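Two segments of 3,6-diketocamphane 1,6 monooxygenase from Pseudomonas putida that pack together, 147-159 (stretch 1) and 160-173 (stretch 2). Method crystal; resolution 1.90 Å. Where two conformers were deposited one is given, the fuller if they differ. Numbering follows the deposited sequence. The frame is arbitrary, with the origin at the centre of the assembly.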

# COMPACT_ATOMS: atom_id res chain seq x y z
N LEU A 147 -14.79 4.72 11.32
CA LEU A 147 -14.35 6.11 11.47
C LEU A 147 -14.20 6.48 12.95
O LEU A 147 -13.24 7.15 13.33
CB LEU A 147 -15.36 7.05 10.79
CG LEU A 147 -15.12 8.55 10.89
CD1 LEU A 147 -13.77 8.95 10.30
CD2 LEU A 147 -16.25 9.26 10.17
N PHE A 148 -15.14 6.02 13.77
CA PHE A 148 -15.07 6.22 15.24
C PHE A 148 -13.72 5.73 15.75
O PHE A 148 -13.01 6.48 16.43
CB PHE A 148 -16.22 5.51 15.94
CG PHE A 148 -16.12 5.50 17.45
CD1 PHE A 148 -16.49 6.62 18.19
CD2 PHE A 148 -15.67 4.38 18.12
CE1 PHE A 148 -16.42 6.61 19.57
CE2 PHE A 148 -15.58 4.36 19.51
CZ PHE A 148 -15.96 5.48 20.24
N ILE A 149 -13.35 4.49 15.40
CA ILE A 149 -12.05 3.90 15.78
C ILE A 149 -10.85 4.65 15.22
O ILE A 149 -9.92 4.99 15.97
CB ILE A 149 -11.99 2.39 15.39
CG1 ILE A 149 -13.03 1.61 16.20
CG2 ILE A 149 -10.58 1.82 15.58
CD1 ILE A 149 -13.37 0.21 15.68
N MET A 150 -10.84 4.92 13.90
CA MET A 150 -9.68 5.55 13.29
C MET A 150 -9.35 6.92 13.89
O MET A 150 -8.19 7.23 14.12
CB MET A 150 -9.85 5.67 11.75
CG MET A 150 -9.99 4.30 11.05
SD MET A 150 -9.48 4.43 9.30
CE MET A 150 -10.78 5.46 8.64
N GLU A 151 -10.37 7.74 14.11
CA GLU A 151 -10.15 9.06 14.72
C GLU A 151 -9.48 8.93 16.10
O GLU A 151 -8.67 9.77 16.47
CB GLU A 151 -11.47 9.82 14.87
CG GLU A 151 -12.11 10.17 13.55
CD GLU A 151 -13.51 10.74 13.69
OE1 GLU A 151 -14.23 10.38 14.64
OE2 GLU A 151 -13.89 11.52 12.81
N LYS A 152 -9.84 7.90 16.84
CA LYS A 152 -9.23 7.69 18.17
C LYS A 152 -7.78 7.17 18.06
O LYS A 152 -6.89 7.57 18.83
CB LYS A 152 -10.12 6.81 19.05
CG LYS A 152 -11.48 7.44 19.34
CD LYS A 152 -12.43 6.44 19.98
CE LYS A 152 -12.16 6.30 21.48
NZ LYS A 152 -12.46 7.57 22.21
N ILE A 153 -7.51 6.33 17.06
CA ILE A 153 -6.14 5.90 16.83
C ILE A 153 -5.26 7.10 16.46
O ILE A 153 -4.15 7.21 16.98
CB ILE A 153 -6.04 4.77 15.79
CG1 ILE A 153 -6.47 3.46 16.45
CG2 ILE A 153 -4.61 4.62 15.26
CD1 ILE A 153 -7.24 2.55 15.54
N TRP A 154 -5.76 8.00 15.61
CA TRP A 154 -4.98 9.18 15.22
C TRP A 154 -4.66 10.10 16.40
O TRP A 154 -3.63 10.78 16.39
CB TRP A 154 -5.67 10.01 14.12
CG TRP A 154 -5.82 9.27 12.81
CD1 TRP A 154 -4.92 8.39 12.25
CD2 TRP A 154 -6.92 9.36 11.89
NE1 TRP A 154 -5.40 7.93 11.04
CE2 TRP A 154 -6.62 8.49 10.80
CE3 TRP A 154 -8.12 10.07 11.89
CZ2 TRP A 154 -7.50 8.31 9.72
CZ3 TRP A 154 -9.00 9.90 10.81
CH2 TRP A 154 -8.69 9.02 9.74
N LYS A 155 -5.57 10.14 17.38
CA LYS A 155 -5.38 10.94 18.61
C LYS A 155 -4.31 10.37 19.55
O LYS A 155 -3.73 11.11 20.35
CB LYS A 155 -6.71 11.13 19.34
CG LYS A 155 -7.54 12.23 18.71
CD LYS A 155 -8.88 12.40 19.38
CE LYS A 155 -9.61 13.55 18.70
NZ LYS A 155 -11.06 13.27 18.61
N ARG A 156 -4.05 9.08 19.45
CA ARG A 156 -2.99 8.44 20.24
C ARG A 156 -3.23 8.54 21.76
O ARG A 156 -2.28 8.71 22.53
CB ARG A 156 -1.60 8.96 19.84
CG ARG A 156 -1.22 8.59 18.41
CD ARG A 156 0.15 9.09 18.02
NE ARG A 156 1.25 8.26 18.51
CZ ARG A 156 2.14 8.68 19.41
NH1 ARG A 156 2.05 9.90 19.92
NH2 ARG A 156 3.12 7.90 19.81
N GLU A 157 -4.49 8.51 22.17
CA GLU A 157 -4.85 8.41 23.59
C GLU A 157 -5.36 7.00 23.85
O GLU A 157 -6.15 6.47 23.06
CB GLU A 157 -5.93 9.44 23.97
CG GLU A 157 -5.47 10.90 24.00
CD GLU A 157 -4.83 11.32 25.32
OE1 GLU A 157 -4.19 10.49 26.02
OE2 GLU A 157 -4.97 12.51 25.67
N PRO A 158 -4.91 6.37 24.96
CA PRO A 158 -5.32 4.99 25.20
C PRO A 158 -6.83 4.77 25.24
O PRO A 158 -7.56 5.60 25.77
CB PRO A 158 -4.64 4.64 26.54
CG PRO A 158 -3.47 5.58 26.61
CD PRO A 158 -3.96 6.85 25.98
N PHE A 159 -7.27 3.68 24.64
CA PHE A 159 -8.65 3.20 24.70
C PHE A 159 -8.65 1.75 24.24
O PHE A 159 -7.67 1.26 23.66
CB PHE A 159 -9.58 4.05 23.81
CG PHE A 159 -9.40 3.80 22.33
CD1 PHE A 159 -8.32 4.35 21.65
CD2 PHE A 159 -10.30 2.99 21.62
CE1 PHE A 159 -8.15 4.11 20.28
CE2 PHE A 159 -10.13 2.76 20.26
CZ PHE A 159 -9.05 3.33 19.59
N PHE A 160 -9.74 1.05 24.51
CA PHE A 160 -10.00 -0.20 23.83
C PHE A 160 -11.47 -0.23 23.49
O PHE A 160 -12.29 0.20 24.28
CB PHE A 160 -9.60 -1.43 24.65
CG PHE A 160 -9.55 -2.69 23.84
CD1 PHE A 160 -8.42 -3.01 23.10
CD2 PHE A 160 -10.64 -3.55 23.79
CE1 PHE A 160 -8.37 -4.16 22.33
CE2 PHE A 160 -10.60 -4.71 23.02
CZ PHE A 160 -9.46 -5.02 22.29
N HIS A 161 -11.79 -0.72 22.29
CA HIS A 161 -13.15 -0.67 21.81
C HIS A 161 -13.58 -2.06 21.38
O HIS A 161 -12.93 -2.69 20.55
CB HIS A 161 -13.27 0.31 20.64
CG HIS A 161 -14.63 0.35 20.02
ND1 HIS A 161 -15.65 1.16 20.49
CD2 HIS A 161 -15.15 -0.33 18.97
CE1 HIS A 161 -16.73 0.97 19.76
NE2 HIS A 161 -16.46 0.07 18.84
N GLU A 162 -14.67 -2.55 21.97
CA GLU A 162 -15.25 -3.84 21.61
C GLU A 162 -16.51 -3.54 20.85
O GLU A 162 -17.56 -3.32 21.44
CB GLU A 162 -15.57 -4.65 22.87
CG GLU A 162 -14.36 -5.28 23.53
CD GLU A 162 -14.72 -6.17 24.71
OE1 GLU A 162 -15.28 -7.26 24.50
OE2 GLU A 162 -14.44 -5.77 25.85
N GLY A 163 -16.42 -3.50 19.52
CA GLY A 163 -17.54 -3.02 18.73
C GLY A 163 -18.37 -4.13 18.16
O GLY A 163 -18.10 -5.31 18.39
N LYS A 164 -19.37 -3.75 17.36
CA LYS A 164 -20.21 -4.72 16.68
C LYS A 164 -19.43 -5.41 15.55
O LYS A 164 -19.67 -6.60 15.24
CB LYS A 164 -21.47 -4.05 16.12
CG LYS A 164 -22.60 -5.03 15.83
CD LYS A 164 -23.68 -4.43 14.94
CE LYS A 164 -24.64 -5.51 14.50
NZ LYS A 164 -25.72 -4.95 13.64
N TYR A 165 -18.51 -4.67 14.95
CA TYR A 165 -17.82 -5.17 13.76
C TYR A 165 -16.33 -5.41 13.97
O TYR A 165 -15.75 -6.31 13.34
CB TYR A 165 -18.06 -4.21 12.60
CG TYR A 165 -19.53 -4.09 12.22
CD1 TYR A 165 -20.18 -5.16 11.62
CD2 TYR A 165 -20.25 -2.92 12.47
CE1 TYR A 165 -21.52 -5.08 11.29
CE2 TYR A 165 -21.61 -2.84 12.14
CZ TYR A 165 -22.22 -3.92 11.54
OH TYR A 165 -23.55 -3.90 11.18
N TRP A 166 -15.70 -4.61 14.82
CA TRP A 166 -14.28 -4.82 15.12
C TRP A 166 -13.93 -4.64 16.58
O TRP A 166 -14.57 -3.88 17.29
CB TRP A 166 -13.40 -3.81 14.35
CG TRP A 166 -13.52 -3.89 12.87
CD1 TRP A 166 -12.90 -4.77 12.04
CD2 TRP A 166 -14.32 -3.04 12.03
NE1 TRP A 166 -13.24 -4.52 10.74
CE2 TRP A 166 -14.10 -3.46 10.70
CE3 TRP A 166 -15.17 -1.96 12.28
CZ2 TRP A 166 -14.72 -2.84 9.60
CZ3 TRP A 166 -15.80 -1.33 11.17
CH2 TRP A 166 -15.56 -1.78 9.86
N ASP A 167 -12.85 -5.30 17.00
CA ASP A 167 -12.14 -4.91 18.22
C ASP A 167 -10.90 -4.11 17.83
O ASP A 167 -10.18 -4.49 16.91
CB ASP A 167 -11.73 -6.15 19.01
CG ASP A 167 -12.92 -6.95 19.48
OD1 ASP A 167 -13.96 -6.34 19.79
OD2 ASP A 167 -12.83 -8.18 19.50
N ALA A 168 -10.64 -3.02 18.54
CA ALA A 168 -9.49 -2.18 18.25
C ALA A 168 -9.15 -1.34 19.46
O ALA A 168 -9.97 -1.17 20.35
CB ALA A 168 -9.80 -1.28 17.06
N GLY A 169 -7.94 -0.80 19.50
CA GLY A 169 -7.60 0.12 20.57
C GLY A 169 -6.27 0.81 20.41
O GLY A 169 -5.63 0.71 19.37
N TYR A 170 -5.88 1.57 21.43
CA TYR A 170 -4.57 2.21 21.44
C TYR A 170 -3.93 1.93 22.80
O TYR A 170 -4.57 2.20 23.82
CB TYR A 170 -4.66 3.71 21.16
CG TYR A 170 -3.31 4.32 20.90
CD1 TYR A 170 -2.69 4.26 19.63
CD2 TYR A 170 -2.59 4.90 21.94
CE1 TYR A 170 -1.42 4.80 19.42
CE2 TYR A 170 -1.33 5.43 21.74
CZ TYR A 170 -0.74 5.38 20.49
OH TYR A 170 0.53 5.93 20.37
N PRO A 171 -2.70 1.36 22.83
CA PRO A 171 -2.13 0.88 24.09
C PRO A 171 -1.50 1.96 24.94
O PRO A 171 -1.15 3.04 24.44
CB PRO A 171 -1.06 -0.12 23.63
CG PRO A 171 -0.61 0.42 22.32
CD PRO A 171 -1.80 1.08 21.68
N GLU A 172 -1.37 1.67 26.23
CA GLU A 172 -0.62 2.52 27.14
C GLU A 172 0.86 2.26 26.90
O GLU A 172 1.25 1.16 26.52
CB GLU A 172 -1.00 2.22 28.60
CG GLU A 172 -2.44 2.61 28.96
CD GLU A 172 -2.87 2.14 30.34
OE1 GLU A 172 -2.34 1.13 30.84
OE2 GLU A 172 -3.77 2.78 30.93
N GLU A 173 1.68 3.29 27.10
CA GLU A 173 3.14 3.12 27.06
C GLU A 173 3.56 2.11 28.12
O GLU A 173 2.94 2.02 29.18
CB GLU A 173 3.86 4.45 27.34
CG GLU A 173 3.47 5.61 26.44
CD GLU A 173 4.23 5.62 25.11
OE1 GLU A 173 5.05 4.72 24.88
OE2 GLU A 173 4.01 6.54 24.30
O HOH W 1 5.23 7.85 21.98

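The most unusual feature of this contact is a pair of CH-pi interactions made by backbone CA atoms against aromatic faces, one in each direction across the interface. CA of R156 lies over the Y170 ring, 3.8 Å from the ring centroid and 11° off the normal. CA of G169 lies over the F159 ring, 3.8 Å from its centroid and 20° off the normal.

G169 suits its place because it has no side chain. An ideal CB there would lie 2.6 Å from F159 O, a clash. With no CB, G169 CA can lie 3.3 Å from F159 O; the same CA also sits over the F159 ring. R156 follows the helix 147-155 and has positive phi. The chain turns here and continues through E157 and P158 into the strand.

F159 and Y170 form an antiparallel hydrogen-bonded pair. Y170 N donates to F159 O at 2.9 Å, and F159 N donates to Y170 O at 3.2 Å. P158 CA adds a CA-H...O contact to Y170 O at 3.2 Å.

The side chains of F159 and Y170 lie on the same face of the sheet. F159 CE1 meets Y170 CB at 3.6 Å. The F159 ring reaches back over the neighbouring strand, with Y170 N over one face and H161 CB at its edge. Y170 has the largest area covered by the other stretch, and F159 the next. Broad, flat rings suit these positions, since their faces lie against backbone of the other stretch: G169 CA over F159, R156 CA over Y170.

The Y170 hydroxyl reaches the R156 side chain. R156 NE lies 3.1 Å from Y170 OH, but the angle is too poor for a hydrogen bond. The OH sits over one face of the guanidinium. R156 NH2 donates to the O of water 1 at 3.0 Å, and that O donates to E173 OE2 at 2.9 Å. This water links R156 to E173, so it bridges the two stretches.

Farther along, the helix packs on strand 167-170 with its axis 8.1 Å away at closest approach and 19° from parallel. I149 is buried and points toward the strands. Its CG2 touches A168 CB at 3.5 Å, and its CD1 lies 4.2 Å from W166 CB. A168 offers only a methyl, and I149 packs against it. I149 CD1 also contacts H161 CD2 at 3.8 Å.

F148 is more exposed. Its CE2 lies 3.3 Å from H161 ND1, and the two rings meet obliquely, with planes at 56°. The surface buried between the stretches is 747 Å², both sides summed.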